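Local coordinates for synaptotagmin-1 (Arabidopsis thaliana, PDB 7AS6), which helps maintain plasma membrane integrity under freezing and osmotic stress and, through C2 domains such as this C2A, probably binds phospholipids with calcium, at residues G27-V33 / N53-W58; R21-L25 / Y79-Q83. All coordinates share one frame; numbering follows the deposited sequence.

Contact 1 of 2, residues G27-V33 / N53-W58; sequences GGADPFV and NLNPEW. With CD (cadmium ion), chain B; EDO (1,2-ethanediol), chain G.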
loop_
_atom_site.group_PDB
_atom_site.type_symbol
_atom_site.label_atom_id
_atom_site.label_comp_id
_atom_site.label_asym_id
_atom_site.label_seq_id
_atom_site.Cartn_x
_atom_site.Cartn_y
_atom_site.Cartn_z
ATOM N N GLY A 27 -15.601 -2.776 -17.364
ATOM C CA GLY A 27 -14.410 -2.005 -17.090
ATOM C C GLY A 27 -13.439 -2.647 -16.128
ATOM O O GLY A 27 -12.359 -2.085 -15.901
ATOM N N GLY A 28 -13.774 -3.802 -15.562
ATOM C CA GLY A 28 -12.844 -4.462 -14.664
ATOM C C GLY A 28 -12.896 -3.902 -13.263
ATOM O O GLY A 28 -13.602 -4.436 -12.403
ATOM N N ALA A 29 -12.151 -2.825 -13.019
ATOM C CA ALA A 29 -12.131 -2.208 -11.701
ATOM C C ALA A 29 -11.571 -0.804 -11.830
ATOM O O ALA A 29 -11.024 -0.424 -12.866
ATOM C CB ALA A 29 -11.311 -3.026 -10.706
ATOM N N ASP A 30 -11.748 -0.024 -10.774
ATOM C CA ASP A 30 -11.214 1.331 -10.694
ATOM C C ASP A 30 -10.406 1.400 -9.416
ATOM O O ASP A 30 -10.901 1.881 -8.389
ATOM C CB ASP A 30 -12.344 2.363 -10.723
ATOM C CG ASP A 30 -13.293 2.150 -11.893
ATOM O OD1 ASP A 30 -12.923 2.381 -13.055
ATOM O OD2 ASP A 30 -14.444 1.753 -11.677
ATOM N N PRO A 31 -9.166 0.906 -9.428
ATOM C CA PRO A 31 -8.449 0.713 -8.170
ATOM C C PRO A 31 -7.758 1.959 -7.650
ATOM O O PRO A 31 -7.231 2.789 -8.400
ATOM C CB PRO A 31 -7.416 -0.369 -8.513
ATOM C CG PRO A 31 -7.222 -0.267 -9.984
ATOM C CD PRO A 31 -8.572 0.102 -10.517
ATOM N N PHE A 32 -7.775 2.059 -6.323
ATOM C CA PHE A 32 -6.880 2.910 -5.558
ATOM C C PHE A 32 -6.375 2.119 -4.349
ATOM O O PHE A 32 -6.931 1.075 -3.997
ATOM C CB PHE A 32 -7.591 4.199 -5.141
ATOM C CG PHE A 32 -8.748 3.996 -4.204
ATOM C CD1 PHE A 32 -10.009 3.648 -4.689
ATOM C CD2 PHE A 32 -8.588 4.200 -2.841
ATOM C CE1 PHE A 32 -11.076 3.492 -3.822
ATOM C CE2 PHE A 32 -9.640 4.039 -1.974
ATOM C CZ PHE A 32 -10.893 3.699 -2.461
ATOM N N VAL A 33 -5.302 2.601 -3.711
ATOM C CA VAL A 33 -4.700 1.907 -2.571
ATOM C C VAL A 33 -4.778 2.790 -1.327
ATOM O O VAL A 33 -4.459 3.981 -1.388
ATOM C CB VAL A 33 -3.235 1.513 -2.866
ATOM C CG1 VAL A 33 -2.649 0.674 -1.736
ATOM C CG2 VAL A 33 -3.149 0.757 -4.188
ATOM N N ASN A 53 -8.994 -0.328 -15.015
ATOM C CA ASN A 53 -7.607 -0.786 -15.114
ATOM C C ASN A 53 -7.402 -1.912 -14.108
ATOM O O ASN A 53 -7.415 -1.668 -12.901
ATOM C CB ASN A 53 -6.658 0.382 -14.834
ATOM C CG ASN A 53 -5.266 0.173 -15.414
ATOM O OD1 ASN A 53 -4.831 -0.961 -15.605
ATOM N ND2 ASN A 53 -4.554 1.275 -15.687
ATOM N N LEU A 54 -7.201 -3.134 -14.582
ATOM C CA LEU A 54 -6.840 -4.226 -13.690
ATOM C C LEU A 54 -5.336 -4.357 -13.506
ATOM O O LEU A 54 -4.898 -5.176 -12.689
ATOM C CB LEU A 54 -7.395 -5.549 -14.217
ATOM C CG LEU A 54 -8.905 -5.597 -14.442
ATOM C CD1 LEU A 54 -9.274 -6.950 -15.008
ATOM C CD2 LEU A 54 -9.673 -5.324 -13.161
ATOM N N ASN A 55 -4.539 -3.573 -14.235
ATOM C CA ASN A 55 -3.087 -3.518 -14.052
ATOM C C ASN A 55 -2.638 -2.076 -13.836
ATOM O O ASN A 55 -1.826 -1.533 -14.591
ATOM C CB ASN A 55 -2.383 -4.140 -15.253
ATOM C CG ASN A 55 -2.777 -5.583 -15.448
ATOM O OD1 ASN A 55 -2.298 -6.475 -14.745
ATOM N ND2 ASN A 55 -3.696 -5.816 -16.370
ATOM N N PRO A 56 -3.159 -1.421 -12.804
ATOM C CA PRO A 56 -2.843 -0.007 -12.599
ATOM C C PRO A 56 -1.360 0.210 -12.350
ATOM O O PRO A 56 -0.689 -0.594 -11.701
ATOM C CB PRO A 56 -3.660 0.349 -11.361
ATOM C CG PRO A 56 -3.750 -0.950 -10.634
ATOM C CD PRO A 56 -3.898 -1.991 -11.670
ATOM N N GLU A 57 -0.868 1.331 -12.862
ATOM C CA GLU A 57 0.476 1.830 -12.611
ATOM C C GLU A 57 0.357 3.191 -11.937
ATOM O O GLU A 57 -0.135 4.140 -12.555
ATOM C CB GLU A 57 1.230 1.943 -13.926
ATOM C CG GLU A 57 2.653 2.322 -13.754
ATOM C CD GLU A 57 3.565 1.177 -14.095
ATOM O OE1 GLU A 57 3.072 0.190 -14.694
ATOM O OE2 GLU A 57 4.765 1.267 -13.766
ATOM N N TRP A 58 0.782 3.288 -10.674
ATOM C CA TRP A 58 0.697 4.521 -9.892
ATOM C C TRP A 58 2.039 5.238 -9.777
ATOM O O TRP A 58 2.155 6.403 -10.161
ATOM C CB TRP A 58 0.200 4.237 -8.473
ATOM C CG TRP A 58 -1.225 3.865 -8.351
ATOM C CD1 TRP A 58 -2.288 4.712 -8.338
ATOM C CD2 TRP A 58 -1.750 2.554 -8.153
ATOM N NE1 TRP A 58 -3.446 4.009 -8.171
ATOM C CE2 TRP A 58 -3.145 2.678 -8.056
ATOM C CE3 TRP A 58 -1.178 1.286 -8.058
ATOM C CZ2 TRP A 58 -3.980 1.585 -7.879
ATOM C CZ3 TRP A 58 -2.004 0.201 -7.878
ATOM C CH2 TRP A 58 -3.393 0.359 -7.771
HETATM CD CD CD B . -15.524 0.534 -9.865
HETATM C C1 EDO G . -2.791 5.225 -15.671
HETATM O O1 EDO G . -1.669 5.797 -14.957
HETATM C C2 EDO G . -2.405 3.904 -16.331
HETATM O O2 EDO G . -2.015 2.965 -15.317
#
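The indole of W58 lies between V33 on one face and P56 on the other, with P31 at its edge. V33 puts CG2 over the six-membered ring in a CH-pi contact, 3.9 Å from the centroid and 21° off the ring normal; a chi1 of -175° turns CG1 away from the backbone N and sets CG2 beside it, anti to the carbonyl carbon, and it is CG2 that meets the indole. P56 lays its CB on the opposite face, 3.6 Å above the plane and toward the rim. At the edge, the carbonyl carbon of P31 lies in the ring plane, and P31 O comes to 3.5 Å from W58 CZ2. The indole NE1 donates to T48 O, which, with the packing on both faces, helps to hold the ring's orientation.

The two prolines meet through their rings, P31 CG to P56 CG at 3.6 Å. Farther along, N53 N donates to A29 O at 3.0 Å. L54 CD2 lies 3.7 Å from A29 CB and also rests on the backbone of G28, which has no side chain there to block it. N53 OD1 accepts from N55 N, closing an Asx turn.

D30 points away from this packing: its OD2 binds the cadmium ion, while OD1 accepts from K52 N. Strands 31-37 and 57-66 belong to the two facing sheets of the C2 beta-sandwich, joined here at its metal-binding end.

Contact 2 of 2, residues R21-L25 / Y79-Q83; sequences RKKDL and YDWEQ. With CD (cadmium ion), chain B.
D24, D80 and E82 converge on one cadmium ion across the gap between 21-25 and 79-83. D24 grips it with both carboxylate oxygens, unevenly: OD2 is 2.4 Å from the cadmium and OD1 2.8 Å. D80 is also bidentate, E82 gives OE2 alone, and W81 adds its backbone carbonyl oxygen. The carboxylates of D24 and E82 arrive from opposite directions with their planes 82° apart, bringing D24 OD1 to 2.9 Å from E82 OE2; the shared metal probably offsets the repulsion expected between these oxygens. D30 completes the protein ligands in this acidic cup between the loops at one end of a C2 domain, where D24, D30, D80 and E82 are expected to bind calcium.

Around the metal shell, K23 makes a salt bridge to D80, its NZ 3.2 Å from OD2 and 55° out of the carboxylate plane. Bends at chi2 and chi3 carry the lysine chain across D80, with K23 CD 3.6 Å from D80 CB. A water joins the same pair, accepting from K23 NZ at 2.7 Å and probably donating to D80 OD2. Farther out, E88 forms a second salt bridge with K23 NZ, and its backbone pairs with that of D80.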
loop_
_atom_site.group_PDB
_atom_site.type_symbol
_atom_site.label_atom_id
_atom_site.label_comp_id
_atom_site.label_asym_id
_atom_site.label_seq_id
_atom_site.Cartn_x
_atom_site.Cartn_y
_atom_site.Cartn_z
ATOM N N ARG A 21 -8.603 -8.740 -9.922
ATOM C CA ARG A 21 -9.831 -9.407 -10.330
ATOM C C ARG A 21 -10.808 -8.406 -10.914
ATOM O O ARG A 21 -10.882 -7.259 -10.478
ATOM C CB ARG A 21 -10.500 -10.095 -9.143
ATOM C CG ARG A 21 -9.639 -11.097 -8.442
ATOM C CD ARG A 21 -10.473 -11.990 -7.558
ATOM N NE ARG A 21 -11.558 -12.626 -8.301
ATOM C CZ ARG A 21 -11.406 -13.670 -9.111
ATOM N NH1 ARG A 21 -12.464 -14.180 -9.741
ATOM N NH2 ARG A 21 -10.200 -14.203 -9.295
ATOM N N LYS A 22 -11.600 -8.856 -11.879
ATOM C CA LYS A 22 -12.717 -8.036 -12.311
ATOM C C LYS A 22 -13.730 -7.919 -11.183
ATOM O O LYS A 22 -14.030 -8.894 -10.491
ATOM C CB LYS A 22 -13.375 -8.620 -13.551
ATOM C CG LYS A 22 -12.445 -8.774 -14.714
ATOM C CD LYS A 22 -13.209 -8.938 -15.999
ATOM C CE LYS A 22 -12.393 -9.735 -16.979
ATOM N NZ LYS A 22 -12.165 -11.098 -16.437
ATOM N N LYS A 23 -14.227 -6.725 -10.986
ATOM C CA LYS A 23 -15.200 -6.414 -9.945
ATOM C C LYS A 23 -16.424 -5.688 -10.495
ATOM O O LYS A 23 -17.555 -6.020 -10.112
ATOM C CB LYS A 23 -14.520 -5.574 -8.839
ATOM C CG LYS A 23 -15.251 -5.541 -7.502
ATOM C CD LYS A 23 -15.687 -4.117 -7.122
ATOM C CE LYS A 23 -17.126 -3.811 -7.551
ATOM N NZ LYS A 23 -17.664 -2.549 -6.932
ATOM N N ASP A 24 -16.231 -4.719 -11.389
ATOM C CA ASP A 24 -17.328 -3.993 -12.009
ATOM C C ASP A 24 -17.964 -4.817 -13.123
ATOM O O ASP A 24 -17.323 -5.678 -13.739
ATOM C CB ASP A 24 -16.840 -2.660 -12.590
ATOM C CG ASP A 24 -16.396 -1.674 -11.523
ATOM O OD1 ASP A 24 -16.880 -1.803 -10.372
ATOM O OD2 ASP A 24 -15.566 -0.769 -11.836
ATOM N N LEU A 25 -19.240 -4.517 -13.393
ATOM C CA LEU A 25 -19.955 -5.201 -14.468
ATOM C C LEU A 25 -19.354 -4.877 -15.830
ATOM O O LEU A 25 -19.479 -5.666 -16.774
ATOM C CB LEU A 25 -21.438 -4.829 -14.443
ATOM C CG LEU A 25 -22.163 -5.334 -13.197
ATOM C CD1 LEU A 25 -23.539 -4.712 -13.096
ATOM C CD2 LEU A 25 -22.254 -6.854 -13.209
ATOM N N TYR A 79 -8.787 -0.962 -2.997
ATOM C CA TYR A 79 -10.225 -0.754 -3.072
ATOM C C TYR A 79 -10.611 -0.465 -4.506
ATOM O O TYR A 79 -9.806 0.014 -5.302
ATOM C CB TYR A 79 -10.680 0.440 -2.223
ATOM C CG TYR A 79 -10.653 0.216 -0.744
ATOM C CD1 TYR A 79 -11.811 -0.099 -0.063
ATOM C CD2 TYR A 79 -9.476 0.321 -0.022
ATOM C CE1 TYR A 79 -11.806 -0.303 1.295
ATOM C CE2 TYR A 79 -9.464 0.115 1.350
ATOM C CZ TYR A 79 -10.639 -0.192 1.998
ATOM O OH TYR A 79 -10.658 -0.404 3.361
ATOM N N ASP A 80 -11.868 -0.733 -4.822
ATOM C CA ASP A 80 -12.475 -0.296 -6.065
ATOM C C ASP A 80 -13.259 0.982 -5.833
ATOM O O ASP A 80 -14.120 1.041 -4.945
ATOM C CB ASP A 80 -13.436 -1.345 -6.615
ATOM C CG ASP A 80 -14.239 -0.818 -7.781
ATOM O OD1 ASP A 80 -13.660 -0.790 -8.881
ATOM O OD2 ASP A 80 -15.422 -0.401 -7.615
ATOM N N TRP A 81 -13.024 1.975 -6.664
ATOM C CA TRP A 81 -13.827 3.190 -6.585
ATOM C C TRP A 81 -15.148 3.044 -7.331
ATOM O O TRP A 81 -15.217 2.441 -8.398
ATOM C CB TRP A 81 -13.031 4.350 -7.164
ATOM C CG TRP A 81 -13.782 5.637 -7.377
ATOM C CD1 TRP A 81 -13.915 6.658 -6.486
ATOM C CD2 TRP A 81 -14.402 6.080 -8.590
ATOM N NE1 TRP A 81 -14.601 7.700 -7.059
ATOM C CE2 TRP A 81 -14.896 7.376 -8.358
ATOM C CE3 TRP A 81 -14.575 5.512 -9.853
ATOM C CZ2 TRP A 81 -15.565 8.107 -9.335
ATOM C CZ3 TRP A 81 -15.245 6.238 -10.826
ATOM C CH2 TRP A 81 -15.738 7.519 -10.560
ATOM N N GLU A 82 -16.210 3.607 -6.765
ATOM C CA GLU A 82 -17.434 3.878 -7.495
ATOM C C GLU A 82 -17.888 5.259 -7.078
ATOM O O GLU A 82 -17.635 5.678 -5.950
ATOM C CB GLU A 82 -18.551 2.859 -7.194
ATOM C CG GLU A 82 -18.370 1.529 -7.882
ATOM C CD GLU A 82 -18.504 1.655 -9.377
ATOM O OE1 GLU A 82 -19.297 2.496 -9.837
ATOM O OE2 GLU A 82 -17.828 0.909 -10.102
ATOM N N GLN A 83 -18.574 5.970 -7.969
ATOM C CA GLN A 83 -19.062 7.280 -7.545
ATOM C C GLN A 83 -20.135 7.149 -6.468
ATOM O O GLN A 83 -20.120 7.893 -5.478
ATOM C CB GLN A 83 -19.582 8.087 -8.729
ATOM C CG GLN A 83 -20.027 9.524 -8.351
ATOM C CD GLN A 83 -18.905 10.432 -7.803
ATOM O OE1 GLN A 83 -17.856 9.972 -7.382
ATOM N NE2 GLN A 83 -19.152 11.744 -7.810
HETATM CD CD CD B . -15.524 0.534 -9.865
HETATM O O HOH W 1 -16.744 -0.624 -5.204
#

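Overall arrangement
Contacts 1 and 2, their centres 8 Å apart, meet around the cadmium ion. Contact 1 supplies one metal ligand, D30, while contact 2 supplies the other four ligand residues. Strands 31-37 and 73-80 are antiparallel neighbours in one sheet, and a probable hydrogen bond from W81 N to D30 O, 2.7 Å long, ties the two segments together at the metal. K23 N and G28 O are also 2.8 Å apart, probably hydrogen-bonded, linking the two segments of the loop that carries D24 and D30. The contacts also pack directly: A29 CA lies 3.5 Å from D80 OD1, and L54 CD2 lies 3.5 Å from R21 O.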